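Side-chain contact in methyltransferase (Pyrococcus horikoshii, PDB 1IXK), which probably methylates cytidine in tRNA at carbon 5, with S-adenosyl-L-methionine as the methyl donor: residues Cys46-Thr51 against Lys132-Ala137. Residues are numbered along the deposited sequence; the frame is centred on the assembly and turned at random.
Sequences CFRVNT and KTSYLA
Arg48 on strand 46-49 reaches across to Ser134 and Tyr135 on helix 131-139. The strand is extended, lies inside a four-stranded antiparallel sheet and runs on into a loop at Asn50. The helix is regular here, with Leu136 N bonded to Lys132 O. No backbone hydrogen bond joins the two segments.

Arg48 starts out extended, CG anti to the backbone N (chi1 174°). This puts CD over the centre of one face of the Tyr135 ring as a CH-pi contact, 3.3 Å from CD to the ring centroid. The bend at chi3 (91°) then turns the guanidinium toward Ser134. The two side chains run past each other in opposite directions. The guanidinium lies over CA and CB of Tyr135, its plane 32° from the ring plane. At its edge, Arg48 NH1 donates to Ser134 OG at 2.9 Å. A water accepts weakly from Arg48 NH1 and also lies within hydrogen-bonding distance of Ser134 O. Arg48 NE donates to Gln138, and NH2 to Gln103 and Gly131 O. Tyr135 OH bonds Glu78. A leucine in place of Arg48 would probably leave Gln138 OE1 and Gln103 OE1 without this donor and Ser134 OG with one bond fewer.

The contact joins strand 46-49 of the N-terminal RsmF-type region to the helix whose first turn carries the end of the predicted S-adenosyl-L-methionine-binding loop, in a Rossmann-like class I methyltransferase fold.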
ATOM      1  N   CYS A  46      12.165   8.166  -0.120  1.00 17.23           N
ATOM      2  CA  CYS A  46      12.281   7.389   1.111  1.00 15.54           C
ATOM      3  C   CYS A  46      12.915   6.026   0.864  1.00 15.17           C
ATOM      4  O   CYS A  46      12.919   5.519  -0.261  1.00 13.38           O
ATOM      5  CB  CYS A  46      10.901   7.195   1.750  1.00 17.04           C
ATOM      6  SG  CYS A  46       9.865   8.690   1.877  1.00 21.60           S
ATOM      7  N   PHE A  47      13.458   5.428   1.919  1.00 14.92           N
ATOM      8  CA  PHE A  47      14.076   4.118   1.775  1.00 14.55           C
ATOM      9  C   PHE A  47      13.774   3.230   2.968  1.00 13.45           C
ATOM     10  O   PHE A  47      13.438   3.709   4.047  1.00 12.18           O
ATOM     11  CB  PHE A  47      15.598   4.259   1.591  1.00 16.39           C
ATOM     12  CG  PHE A  47      16.308   4.835   2.787  1.00 18.52           C
ATOM     13  CD1 PHE A  47      16.658   4.027   3.866  1.00 17.89           C
ATOM     14  CD2 PHE A  47      16.598   6.195   2.848  1.00 18.43           C
ATOM     15  CE1 PHE A  47      17.282   4.564   4.987  1.00 19.91           C
ATOM     16  CE2 PHE A  47      17.225   6.744   3.971  1.00 19.93           C
ATOM     17  CZ  PHE A  47      17.567   5.928   5.041  1.00 18.07           C
ATOM     18  N   ARG A  48      13.914   1.929   2.752  1.00 12.89           N
ATOM     19  CA  ARG A  48      13.668   0.929   3.775  1.00 14.88           C
ATOM     20  C   ARG A  48      14.960   0.163   4.006  1.00 13.72           C
ATOM     21  O   ARG A  48      15.610  -0.265   3.059  1.00 14.81           O
ATOM     22  CB  ARG A  48      12.583  -0.031   3.291  1.00 15.38           C
ATOM     23  CG  ARG A  48      12.317  -1.221   4.191  1.00 19.38           C
ATOM     24  CD  ARG A  48      11.465  -2.238   3.449  1.00 15.48           C
ATOM     25  NE  ARG A  48      12.260  -3.225   2.726  1.00 16.89           N
ATOM     26  CZ  ARG A  48      11.963  -3.697   1.519  1.00 16.15           C
ATOM     27  NH1 ARG A  48      12.745  -4.605   0.956  1.00 16.65           N
ATOM     28  NH2 ARG A  48      10.903  -3.244   0.857  1.00 14.97           N
ATOM     29  N   VAL A  49      15.341  -0.000   5.266  1.00 14.70           N
ATOM     30  CA  VAL A  49      16.556  -0.745   5.583  1.00 14.03           C
ATOM     31  C   VAL A  49      16.267  -2.233   5.398  1.00 15.45           C
ATOM     32  O   VAL A  49      15.265  -2.738   5.908  1.00 13.48           O
ATOM     33  CB  VAL A  49      16.984  -0.528   7.045  1.00 14.34           C
ATOM     34  CG1 VAL A  49      18.199  -1.392   7.357  1.00 16.05           C
ATOM     35  CG2 VAL A  49      17.283   0.949   7.294  1.00 15.88           C
ATOM     36  N   ASN A  50      17.135  -2.930   4.670  1.00 15.28           N
ATOM     37  CA  ASN A  50      16.954  -4.361   4.468  1.00 16.12           C
ATOM     38  C   ASN A  50      17.613  -5.080   5.637  1.00 16.76           C
ATOM     39  O   ASN A  50      18.822  -5.330   5.638  1.00 14.42           O
ATOM     40  CB  ASN A  50      17.575  -4.809   3.144  1.00 16.38           C
ATOM     41  CG  ASN A  50      17.499  -6.310   2.948  1.00 16.40           C
ATOM     42  OD1 ASN A  50      16.725  -6.995   3.617  1.00 15.74           O
ATOM     43  ND2 ASN A  50      18.297  -6.828   2.026  1.00 14.44           N
ATOM     44  N   THR A  51      16.804  -5.406   6.639  1.00 16.51           N
ATOM     45  CA  THR A  51      17.302  -6.068   7.832  1.00 18.64           C
ATOM     46  C   THR A  51      17.767  -7.499   7.592  1.00 19.82           C
ATOM     47  O   THR A  51      18.264  -8.158   8.505  1.00 19.97           O
ATOM     48  CB  THR A  51      16.255  -6.030   8.950  1.00 19.39           C
ATOM     49  OG1 THR A  51      15.045  -6.659   8.508  1.00 17.64           O
ATOM     50  CG2 THR A  51      15.965  -4.584   9.327  1.00 19.74           C
ATOM     51  N   LYS A 132       7.005  -4.386  -1.859  1.00 17.20           N
ATOM     52  CA  LYS A 132       6.266  -4.892  -0.706  1.00 15.42           C
ATOM     53  C   LYS A 132       6.544  -6.367  -0.463  1.00 14.55           C
ATOM     54  O   LYS A 132       6.538  -6.826   0.674  1.00 15.17           O
ATOM     55  CB  LYS A 132       4.760  -4.688  -0.894  1.00 18.46           C
ATOM     56  CG  LYS A 132       4.322  -3.233  -0.933  1.00 20.95           C
ATOM     57  CD  LYS A 132       2.807  -3.130  -0.822  1.00 24.15           C
ATOM     58  CE  LYS A 132       2.330  -1.720  -1.102  1.00 25.42           C
ATOM     59  NZ  LYS A 132       2.721  -1.306  -2.471  1.00 26.22           N
ATOM     60  N   THR A 133       6.782  -7.110  -1.539  1.00 13.89           N
ATOM     61  CA  THR A 133       7.060  -8.531  -1.418  1.00 14.44           C
ATOM     62  C   THR A 133       8.361  -8.758  -0.651  1.00 14.27           C
ATOM     63  O   THR A 133       8.431  -9.635   0.208  1.00 12.18           O
ATOM     64  CB  THR A 133       7.166  -9.198  -2.799  1.00 13.85           C
ATOM     65  OG1 THR A 133       6.047  -8.802  -3.605  1.00 16.16           O
ATOM     66  CG2 THR A 133       7.164 -10.719  -2.648  1.00 14.41           C
ATOM     67  N   SER A 134       9.387  -7.965  -0.957  1.00 13.72           N
ATOM     68  CA  SER A 134      10.667  -8.103  -0.268  1.00 13.62           C
ATOM     69  C   SER A 134      10.564  -7.613   1.182  1.00 12.91           C
ATOM     70  O   SER A 134      11.310  -8.064   2.055  1.00 12.53           O
ATOM     71  CB  SER A 134      11.775  -7.348  -1.028  1.00 14.62           C
ATOM     72  OG  SER A 134      11.434  -5.995  -1.269  1.00 13.90           O
ATOM     73  N   TYR A 135       9.632  -6.706   1.451  1.00 11.13           N
ATOM     74  CA  TYR A 135       9.461  -6.228   2.820  1.00 11.78           C
ATOM     75  C   TYR A 135       8.898  -7.401   3.626  1.00 11.67           C
ATOM     76  O   TYR A 135       9.350  -7.675   4.744  1.00 11.16           O
ATOM     77  CB  TYR A 135       8.502  -5.027   2.868  1.00 12.53           C
ATOM     78  CG  TYR A 135       8.689  -4.120   4.078  1.00 12.62           C
ATOM     79  CD1 TYR A 135       8.248  -2.796   4.050  1.00 16.24           C
ATOM     80  CD2 TYR A 135       9.335  -4.573   5.236  1.00 13.25           C
ATOM     81  CE1 TYR A 135       8.449  -1.939   5.135  1.00 16.16           C
ATOM     82  CE2 TYR A 135       9.540  -3.722   6.333  1.00 14.37           C
ATOM     83  CZ  TYR A 135       9.095  -2.405   6.270  1.00 17.57           C
ATOM     84  OH  TYR A 135       9.297  -1.544   7.333  1.00 16.92           O
ATOM     85  N   LEU A 136       7.920  -8.102   3.053  1.00  9.38           N
ATOM     86  CA  LEU A 136       7.330  -9.261   3.724  1.00 10.51           C
ATOM     87  C   LEU A 136       8.435 -10.266   4.035  1.00 12.97           C
ATOM     88  O   LEU A 136       8.471 -10.848   5.121  1.00 11.08           O
ATOM     89  CB  LEU A 136       6.280  -9.945   2.835  1.00  9.69           C
ATOM     90  CG  LEU A 136       5.032  -9.159   2.434  1.00 10.99           C
ATOM     91  CD1 LEU A 136       4.236  -9.966   1.411  1.00  9.14           C
ATOM     92  CD2 LEU A 136       4.176  -8.845   3.664  1.00  8.00           C
ATOM     93  N   ALA A 137       9.335 -10.460   3.077  1.00  9.74           N
ATOM     94  CA  ALA A 137      10.436 -11.396   3.246  1.00 11.93           C
ATOM     95  C   ALA A 137      11.350 -11.073   4.427  1.00  8.76           C
ATOM     96  O   ALA A 137      11.721 -11.973   5.180  1.00  9.06           O
ATOM     97  CB  ALA A 137      11.265 -11.479   1.956  1.00  9.49           C
TER
HETATM   98  O   HOH W   1      14.147  -7.301   1.723  1.00 21.98           O